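Local coordinates for protein endonuclease V isoform X2 (Ciona intestinalis, PDB 6OZI) that probably cleaves nucleic acids at inosine in a metal-ion-dependent reaction, as an endonuclease V of the eukaryotic branch in which the enzyme became an RNase, at residues V43-I48 with A87-E92; V68-T73 with N233-K238. The protein carries 1 engineered substitution. All blocks are in the same frame, centred on the assembly; numbering follows the deposited sequence.

Contact 1 of 2, residues V43-I48 with A87-E92; sequences VSYSKI and AFREIE. With nucleotides of chain C; nucleotides of chain D.
A cation-pi contact joins Tyr45, the last residue of strand 37-45, to Arg89 near the start of helix 86-104, and it lies directly beside the bound nucleic acid. Arg89 reaches the ring with an extended chain, CG lying anti to its backbone N (chi1 177°), and it presents an edge of the guanidinium and not its flat face. The two planes stand 86° apart. Arg89 NH2 comes down over one face of the phenol, displaced toward the rim, 3.2 Å from Tyr45 CD1. Arg89 CZ sits 4.8 Å from the centroid of the Tyr45 ring and 20° off the ring normal. An arginine suits this place because its two amino ends can serve different partners: while NH2 meets the ring, NH1 is hydrogen-bonded to the carbonyl oxygen of Cys79, which helps hold the group on edge. Leu77 packs against Val43, Tyr45 and Arg89, giving the contact an apolar side. Deeper in the fold, Val43 CG2 and Glu90 CB touch loosely at 4.4 Å.

The opposite face of the phenol belongs to the DNA, with C5' of DA8 of chain C 3.7 Å above the ring plane. Tyr45 OH donates to O2 of DT7 of chain C over 2.8 Å, so tyrosine suits the place by offering a flat face and a hydroxyl together. Lys47, flexible and cationic, stretches past DA8 so that its NZ reaches OP1 of DC18 of chain D at 3.0 Å. The strand end and the loop after it thus hold sugar and base of one DNA strand and a phosphate of the other, with helix 86-104 backing the tyrosine. This is a nucleic-acid-binding surface at the end of strand 37-45, an inner strand of the RNase H-like sheet, the fold to which endonuclease V belongs.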
loop_
_atom_site.group_PDB
_atom_site.type_symbol
_atom_site.label_atom_id
_atom_site.label_comp_id
_atom_site.label_asym_id
_atom_site.label_seq_id
_atom_site.Cartn_x
_atom_site.Cartn_y
_atom_site.Cartn_z
ATOM N N VAL A 43 -11.749 -1.602 -12.471
ATOM C CA VAL A 43 -11.513 -0.227 -12.897
ATOM C C VAL A 43 -10.750 0.503 -11.804
ATOM O O VAL A 43 -11.139 0.462 -10.632
ATOM C CB VAL A 43 -12.828 0.516 -13.209
ATOM C CG1 VAL A 43 -12.542 1.936 -13.596
ATOM C CG2 VAL A 43 -13.575 -0.177 -14.348
ATOM N N SER A 44 -9.662 1.157 -12.189
ATOM C CA SER A 44 -8.920 2.083 -11.355
ATOM C C SER A 44 -9.225 3.502 -11.822
ATOM O O SER A 44 -9.459 3.737 -13.009
ATOM C CB SER A 44 -7.421 1.795 -11.446
ATOM O OG SER A 44 -6.663 2.683 -10.649
ATOM N N TYR A 45 -9.222 4.458 -10.900
ATOM C CA TYR A 45 -9.544 5.824 -11.285
ATOM C C TYR A 45 -8.654 6.814 -10.543
ATOM O O TYR A 45 -8.161 6.537 -9.447
ATOM C CB TYR A 45 -11.030 6.137 -11.043
ATOM C CG TYR A 45 -11.426 6.211 -9.586
ATOM C CD1 TYR A 45 -11.766 5.064 -8.874
ATOM C CD2 TYR A 45 -11.472 7.435 -8.924
ATOM C CE1 TYR A 45 -12.135 5.137 -7.541
ATOM C CE2 TYR A 45 -11.837 7.517 -7.597
ATOM C CZ TYR A 45 -12.165 6.366 -6.910
ATOM O OH TYR A 45 -12.526 6.456 -5.585
ATOM N N SER A 46 -8.447 7.972 -11.167
ATOM C CA SER A 46 -7.618 9.026 -10.600
ATOM C C SER A 46 -8.473 10.019 -9.826
ATOM O O SER A 46 -9.544 10.424 -10.287
ATOM C CB SER A 46 -6.846 9.763 -11.695
ATOM O OG SER A 46 -5.936 10.700 -11.138
ATOM N N LYS A 47 -8.005 10.391 -8.638
ATOM C CA LYS A 47 -8.626 11.468 -7.885
ATOM C C LYS A 47 -8.065 12.838 -8.251
ATOM O O LYS A 47 -8.728 13.850 -8.004
ATOM C CB LYS A 47 -8.466 11.211 -6.386
ATOM C CG LYS A 47 -9.463 10.185 -5.861
ATOM C CD LYS A 47 -9.494 10.131 -4.349
ATOM C CE LYS A 47 -10.658 9.276 -3.864
ATOM N NZ LYS A 47 -10.892 9.423 -2.400
ATOM N N ILE A 48 -6.863 12.882 -8.830
ATOM C CA ILE A 48 -6.290 14.131 -9.330
ATOM C C ILE A 48 -7.034 14.601 -10.577
ATOM O O ILE A 48 -7.567 15.716 -10.622
ATOM C CB ILE A 48 -4.788 13.946 -9.612
ATOM C CG1 ILE A 48 -4.146 13.107 -8.500
ATOM C CG2 ILE A 48 -4.097 15.293 -9.742
ATOM C CD1 ILE A 48 -2.742 12.613 -8.822
ATOM N N ALA A 87 -23.132 -0.526 -11.443
ATOM C CA ALA A 87 -23.249 -1.067 -12.791
ATOM C C ALA A 87 -23.163 0.036 -13.831
ATOM O O ALA A 87 -22.469 -0.105 -14.840
ATOM C CB ALA A 87 -24.559 -1.837 -12.931
ATOM N N PHE A 88 -23.874 1.140 -13.613
ATOM C CA PHE A 88 -23.864 2.205 -14.606
ATOM C C PHE A 88 -22.498 2.860 -14.707
ATOM O O PHE A 88 -22.184 3.464 -15.737
ATOM C CB PHE A 88 -24.966 3.212 -14.273
ATOM C CG PHE A 88 -26.329 2.577 -14.165
ATOM C CD1 PHE A 88 -27.066 2.299 -15.307
ATOM C CD2 PHE A 88 -26.855 2.221 -12.934
ATOM C CE1 PHE A 88 -28.309 1.700 -15.223
ATOM C CE2 PHE A 88 -28.100 1.616 -12.843
ATOM C CZ PHE A 88 -28.824 1.359 -13.989
ATOM N N ARG A 89 -21.658 2.676 -13.687
ATOM C CA ARG A 89 -20.286 3.159 -13.698
ATOM C C ARG A 89 -19.354 2.248 -14.488
ATOM O O ARG A 89 -18.357 2.727 -15.042
ATOM C CB ARG A 89 -19.779 3.300 -12.261
ATOM C CG ARG A 89 -18.333 3.726 -12.112
ATOM C CD ARG A 89 -18.119 4.293 -10.729
ATOM N NE ARG A 89 -16.718 4.391 -10.348
ATOM C CZ ARG A 89 -15.979 5.482 -10.505
ATOM N NH1 ARG A 89 -16.508 6.566 -11.065
ATOM N NH2 ARG A 89 -14.709 5.485 -10.111
ATOM N N GLU A 90 -19.607 0.942 -14.537
ATOM C CA GLU A 90 -18.623 0.090 -15.201
ATOM C C GLU A 90 -19.169 -0.776 -16.343
ATOM O O GLU A 90 -18.420 -1.603 -16.880
ATOM C CB GLU A 90 -17.900 -0.778 -14.160
ATOM C CG GLU A 90 -18.798 -1.581 -13.264
ATOM C CD GLU A 90 -18.042 -2.299 -12.142
ATOM O OE1 GLU A 90 -16.958 -1.832 -11.712
ATOM O OE2 GLU A 90 -18.549 -3.345 -11.687
ATOM N N ILE A 91 -20.417 -0.576 -16.780
ATOM C CA ILE A 91 -20.976 -1.433 -17.829
ATOM C C ILE A 91 -20.237 -1.224 -19.150
ATOM O O ILE A 91 -19.866 -2.190 -19.826
ATOM C CB ILE A 91 -22.495 -1.204 -17.977
ATOM C CG1 ILE A 91 -23.061 -2.051 -19.125
ATOM C CG2 ILE A 91 -22.823 0.260 -18.248
ATOM C CD1 ILE A 91 -22.984 -3.539 -18.899
ATOM N N GLU A 92 -20.002 0.037 -19.536
ATOM C CA GLU A 92 -19.343 0.289 -20.819
ATOM C C GLU A 92 -17.892 -0.181 -20.835
ATOM O O GLU A 92 -17.501 -0.879 -21.793
ATOM C CB GLU A 92 -19.465 1.771 -21.186
ATOM C CG GLU A 92 -18.732 2.155 -22.470
ATOM C CD GLU A 92 -19.379 1.589 -23.735
ATOM O OE1 GLU A 92 -20.474 0.983 -23.641
ATOM O OE2 GLU A 92 -18.789 1.757 -24.830
ATOM P P DT C 7 -12.376 -2.511 -6.075
ATOM O OP1 DT C 7 -11.637 -3.398 -6.992
ATOM O OP2 DT C 7 -12.363 -2.803 -4.625
ATOM O "O5'" DT C 7 -11.893 -0.998 -6.272
ATOM C "C5'" DT C 7 -11.730 -0.442 -7.573
ATOM C "C4'" DT C 7 -11.279 1.002 -7.464
ATOM O "O4'" DT C 7 -12.140 1.695 -6.513
ATOM C "C3'" DT C 7 -9.844 1.182 -6.951
ATOM O "O3'" DT C 7 -9.229 2.278 -7.580
ATOM C "C2'" DT C 7 -10.049 1.447 -5.469
ATOM C "C1'" DT C 7 -11.349 2.245 -5.482
ATOM N N1 DT C 7 -12.070 2.165 -4.184
ATOM C C2 DT C 7 -12.231 3.314 -3.445
ATOM O O2 DT C 7 -11.860 4.407 -3.829
ATOM N N3 DT C 7 -12.871 3.142 -2.247
ATOM C C4 DT C 7 -13.335 1.952 -1.708
ATOM O O4 DT C 7 -13.891 1.899 -0.615
ATOM C C5 DT C 7 -13.118 0.776 -2.524
ATOM C C7 DT C 7 -13.585 -0.570 -2.043
ATOM C C6 DT C 7 -12.492 0.935 -3.708
ATOM P P DA C 8 -7.728 2.711 -7.189
ATOM O OP1 DA C 8 -7.144 3.345 -8.388
ATOM O OP2 DA C 8 -7.032 1.564 -6.562
ATOM O "O5'" DA C 8 -7.929 3.852 -6.084
ATOM C "C5'" DA C 8 -8.584 5.075 -6.439
ATOM C "C4'" DA C 8 -8.134 6.232 -5.556
ATOM O "O4'" DA C 8 -8.823 6.187 -4.288
ATOM C "C3'" DA C 8 -6.653 6.271 -5.213
ATOM O "O3'" DA C 8 -6.265 7.613 -5.035
ATOM C "C2'" DA C 8 -6.584 5.490 -3.902
ATOM C "C1'" DA C 8 -7.929 5.816 -3.256
ATOM N N9 DA C 8 -8.531 4.697 -2.539
ATOM C C8 DA C 8 -8.635 3.403 -2.956
ATOM N N7 DA C 8 -9.258 2.622 -2.103
ATOM C C5 DA C 8 -9.589 3.468 -1.057
ATOM C C6 DA C 8 -10.258 3.258 0.173
ATOM N N6 DA C 8 -10.737 2.070 0.571
ATOM N N1 DA C 8 -10.421 4.326 0.978
ATOM C C2 DA C 8 -9.943 5.510 0.582
ATOM N N3 DA C 8 -9.294 5.823 -0.533
ATOM C C4 DA C 8 -9.150 4.750 -1.316
ATOM P P DC D 18 -13.382 11.877 -1.132
ATOM O OP1 DC D 18 -12.573 11.919 -2.371
ATOM O OP2 DC D 18 -13.176 12.879 -0.066
ATOM O "O5'" DC D 18 -14.955 11.892 -1.490
ATOM C "C5'" DC D 18 -15.507 10.940 -2.413
ATOM C "C4'" DC D 18 -17.033 10.999 -2.422
ATOM O "O4'" DC D 18 -17.572 9.914 -1.625
ATOM C "C3'" DC D 18 -17.634 12.292 -1.884
ATOM O "O3'" DC D 18 -18.073 13.094 -2.971
ATOM C "C2'" DC D 18 -18.817 11.850 -1.007
ATOM C "C1'" DC D 18 -18.542 10.376 -0.704
ATOM N N1 DC D 18 -18.011 10.111 0.659
ATOM C C2 DC D 18 -18.132 8.825 1.209
ATOM O O2 DC D 18 -18.712 7.940 0.562
ATOM N N3 DC D 18 -17.622 8.591 2.443
ATOM C C4 DC D 18 -17.005 9.568 3.109
ATOM N N4 DC D 18 -16.515 9.287 4.322
ATOM C C5 DC D 18 -16.858 10.877 2.559
ATOM C C6 DC D 18 -17.372 11.101 1.344
#

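Contact 2 of 2, residues V68-T73 with N233-K238; sequences VYMNTT and NKWSRK. Engineered in segment 233-238: Asn233 (natural residue Asp). With K (potassium ion), chain E.
Met70 doubles back over the indole of Trp235, while the next two residues of the same strand hold a potassium ion. The methionine chain leaves strand 67-76 with CG anti to its backbone N, then bends at both later torsions (chi2 -87°), which carries the methyl group over the ring. Met70 CE stands 4.3 Å from the centroid of the Trp235 five-membered ring, 21° off its normal, in a CH-pi contact. The sulfur approaches more obliquely, Met70 SD being 4.7 Å from that same centroid of Trp235, as in a Met-aromatic pair. Nearer the root of the chain, Met70 CG and Trp235 CD1 are 3.5 Å apart. A flexible, polarisable methionine fits such a broad aromatic surface well. Lys234 lays its CE against the opposite face of the indole, and the hydrogen bond from Trp235 NE1 to Gln67 OE1 helps fix the ring's rotation. Further along, the methyl CG2 of Thr72 rests 3.8 Å from Trp235 O, near Ser236, whose CA is the nearest to that of Thr72 across the two segments.

Asn71 projects away from the helix. Its OD1 binds the potassium at 2.8 Å, as does the carbonyl oxygen of Thr72, and three waters add to the shell. Asn71 ND2 is hydrogen-bonded to Glu97 OE1, a second-shell bond that probably helps to turn the amide oxygen to the metal. The helix meanwhile turns Lys234 and the engineered Asn233 to DNA phosphates.

No hydrogen bond crosses between 68-73 and 233-238, so packing, CH-pi and Met-aromatic contacts do the joining, and the metal lies on the strand's other side. Neutral oxygen ligands at such long distances are what a large monovalent ion prefers, consistent with a site distinct in character from the carboxylate sites usual for divalent metals.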
loop_
_atom_site.group_PDB
_atom_site.type_symbol
_atom_site.label_atom_id
_atom_site.label_comp_id
_atom_site.label_asym_id
_atom_site.label_seq_id
_atom_site.Cartn_x
_atom_site.Cartn_y
_atom_site.Cartn_z
ATOM N N VAL A 68 -3.385 -16.027 -18.107
ATOM C CA VAL A 68 -3.138 -16.262 -19.525
ATOM C C VAL A 68 -3.561 -15.091 -20.393
ATOM O O VAL A 68 -3.199 -15.062 -21.580
ATOM C CB VAL A 68 -3.824 -17.556 -20.019
ATOM C CG1 VAL A 68 -3.206 -18.782 -19.362
ATOM C CG2 VAL A 68 -5.318 -17.506 -19.743
ATOM N N TYR A 69 -4.308 -14.124 -19.856
ATOM C CA TYR A 69 -4.683 -12.950 -20.633
ATOM C C TYR A 69 -4.763 -11.738 -19.719
ATOM O O TYR A 69 -5.230 -11.839 -18.584
ATOM C CB TYR A 69 -6.025 -13.159 -21.344
ATOM C CG TYR A 69 -6.551 -11.951 -22.112
ATOM C CD1 TYR A 69 -7.345 -10.989 -21.487
ATOM C CD2 TYR A 69 -6.281 -11.793 -23.467
ATOM C CE1 TYR A 69 -7.841 -9.902 -22.185
ATOM C CE2 TYR A 69 -6.770 -10.709 -24.169
ATOM C CZ TYR A 69 -7.550 -9.768 -23.525
ATOM O OH TYR A 69 -8.038 -8.695 -24.235
ATOM N N MET A 70 -4.311 -10.594 -20.220
ATOM C CA MET A 70 -4.460 -9.336 -19.503
ATOM C C MET A 70 -4.542 -8.202 -20.513
ATOM O O MET A 70 -3.840 -8.215 -21.528
ATOM C CB MET A 70 -3.300 -9.095 -18.527
ATOM C CG MET A 70 -3.469 -7.860 -17.640
ATOM S SD MET A 70 -2.851 -6.333 -18.391
ATOM C CE MET A 70 -1.104 -6.458 -18.001
ATOM N N ASN A 71 -5.410 -7.231 -20.235
ATOM C CA ASN A 71 -5.445 -6.008 -21.024
ATOM C C ASN A 71 -5.958 -4.871 -20.150
ATOM O O ASN A 71 -6.857 -5.071 -19.328
ATOM C CB ASN A 71 -6.316 -6.160 -22.281
ATOM C CG ASN A 71 -6.317 -4.905 -23.142
ATOM O OD1 ASN A 71 -5.381 -4.658 -23.907
ATOM N ND2 ASN A 71 -7.371 -4.108 -23.024
ATOM N N THR A 72 -5.376 -3.685 -20.328
ATOM C CA THR A 72 -5.839 -2.472 -19.665
ATOM C C THR A 72 -6.192 -1.438 -20.724
ATOM O O THR A 72 -5.610 -1.422 -21.805
ATOM C CB THR A 72 -4.784 -1.879 -18.715
ATOM O OG1 THR A 72 -3.621 -1.503 -19.462
ATOM C CG2 THR A 72 -4.387 -2.887 -17.647
ATOM N N THR A 73 -7.149 -0.568 -20.405
ATOM C CA THR A 73 -7.623 0.432 -21.351
ATOM C C THR A 73 -7.822 1.755 -20.633
ATOM O O THR A 73 -8.511 1.808 -19.612
ATOM C CB THR A 73 -8.947 0.005 -21.996
ATOM O OG1 THR A 73 -8.838 -1.339 -22.475
ATOM C CG2 THR A 73 -9.293 0.920 -23.157
ATOM N N ASN A 233 -7.532 -5.942 -10.424
ATOM C CA ASN A 233 -7.326 -4.758 -9.595
ATOM C C ASN A 233 -5.880 -4.274 -9.674
ATOM O O ASN A 233 -5.617 -3.076 -9.877
ATOM C CB ASN A 233 -7.738 -5.082 -8.155
ATOM C CG ASN A 233 -7.490 -3.935 -7.186
ATOM O OD1 ASN A 233 -6.651 -4.040 -6.288
ATOM N ND2 ASN A 233 -8.208 -2.828 -7.370
ATOM N N LYS A 234 -4.925 -5.205 -9.582
ATOM C CA LYS A 234 -3.524 -4.802 -9.597
ATOM C C LYS A 234 -3.148 -4.122 -10.912
ATOM O O LYS A 234 -2.642 -2.994 -10.911
ATOM C CB LYS A 234 -2.606 -5.992 -9.320
ATOM C CG LYS A 234 -1.128 -5.614 -9.451
ATOM C CD LYS A 234 -0.163 -6.760 -9.119
ATOM C CE LYS A 234 -0.356 -7.965 -10.013
ATOM N NZ LYS A 234 0.548 -9.072 -9.583
ATOM N N TRP A 235 -3.408 -4.781 -12.048
ATOM C CA TRP A 235 -2.932 -4.232 -13.315
ATOM C C TRP A 235 -3.656 -2.935 -13.669
ATOM O O TRP A 235 -3.037 -2.003 -14.210
ATOM C CB TRP A 235 -3.066 -5.257 -14.443
ATOM C CG TRP A 235 -2.368 -6.591 -14.184
ATOM C CD1 TRP A 235 -2.942 -7.829 -14.216
ATOM C CD2 TRP A 235 -0.987 -6.804 -13.833
ATOM N NE1 TRP A 235 -2.009 -8.793 -13.932
ATOM C CE2 TRP A 235 -0.804 -8.192 -13.688
ATOM C CE3 TRP A 235 0.112 -5.957 -13.638
ATOM C CZ2 TRP A 235 0.428 -8.754 -13.358
ATOM C CZ3 TRP A 235 1.340 -6.520 -13.308
ATOM C CH2 TRP A 235 1.485 -7.903 -13.171
ATOM N N SER A 236 -4.963 -2.846 -13.376
ATOM C CA SER A 236 -5.652 -1.582 -13.626
ATOM C C SER A 236 -5.007 -0.447 -12.832
ATOM O O SER A 236 -4.730 0.631 -13.382
ATOM C CB SER A 236 -7.142 -1.701 -13.299
ATOM O OG SER A 236 -7.348 -1.880 -11.913
ATOM N N ARG A 237 -4.716 -0.694 -11.541
ATOM C CA ARG A 237 -4.137 0.352 -10.693
ATOM C C ARG A 237 -2.745 0.748 -11.170
ATOM O O ARG A 237 -2.416 1.940 -11.252
ATOM C CB ARG A 237 -4.042 -0.125 -9.246
ATOM C CG ARG A 237 -3.464 0.938 -8.316
ATOM C CD ARG A 237 -3.093 0.395 -6.937
ATOM N NE ARG A 237 -4.130 -0.401 -6.295
ATOM C CZ ARG A 237 -3.997 -1.708 -6.063
ATOM N NH1 ARG A 237 -2.871 -2.333 -6.410
ATOM N NH2 ARG A 237 -4.973 -2.390 -5.472
ATOM N N LYS A 238 -1.913 -0.245 -11.483
ATOM C CA LYS A 238 -0.540 0.026 -11.891
ATOM C C LYS A 238 -0.512 0.853 -13.167
ATOM O O LYS A 238 0.215 1.852 -13.261
ATOM C CB LYS A 238 0.213 -1.295 -12.065
ATOM C CG LYS A 238 1.610 -1.168 -12.646
ATOM C CD LYS A 238 2.264 -2.541 -12.770
ATOM C CE LYS A 238 3.618 -2.459 -13.463
ATOM N NZ LYS A 238 4.309 -3.784 -13.488
HETATM K K K E . -4.139 -2.110 -24.051
HETATM O O HOH W 1 -7.097 -1.400 -24.713
HETATM O O HOH W 2 -2.432 -0.736 -22.459
HETATM O O HOH W 3 -2.437 -3.885 -22.021
#

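How the contacts relate
The centres of the two contacts lie 14 Å apart on one mixed sheet. Contact 1 uses strand 37-45, contact 2 the outermost strand 67-76, and strand 52-61 runs between them. Along the chain their segments alternate: 43-48, 68-73, 87-92, then 233-238 far downstream, with strand 67-76 leading on to helix 86-104. The two contacts also meet directly, since Ser44 CB packs 3.5 Å from Ser236 O and Ser44 also lies against Arg237. Helix 227-243, from near the C-terminus, is thereby laid across the first and third strands of the sheet, and residues of both contacts face the same bound DNA.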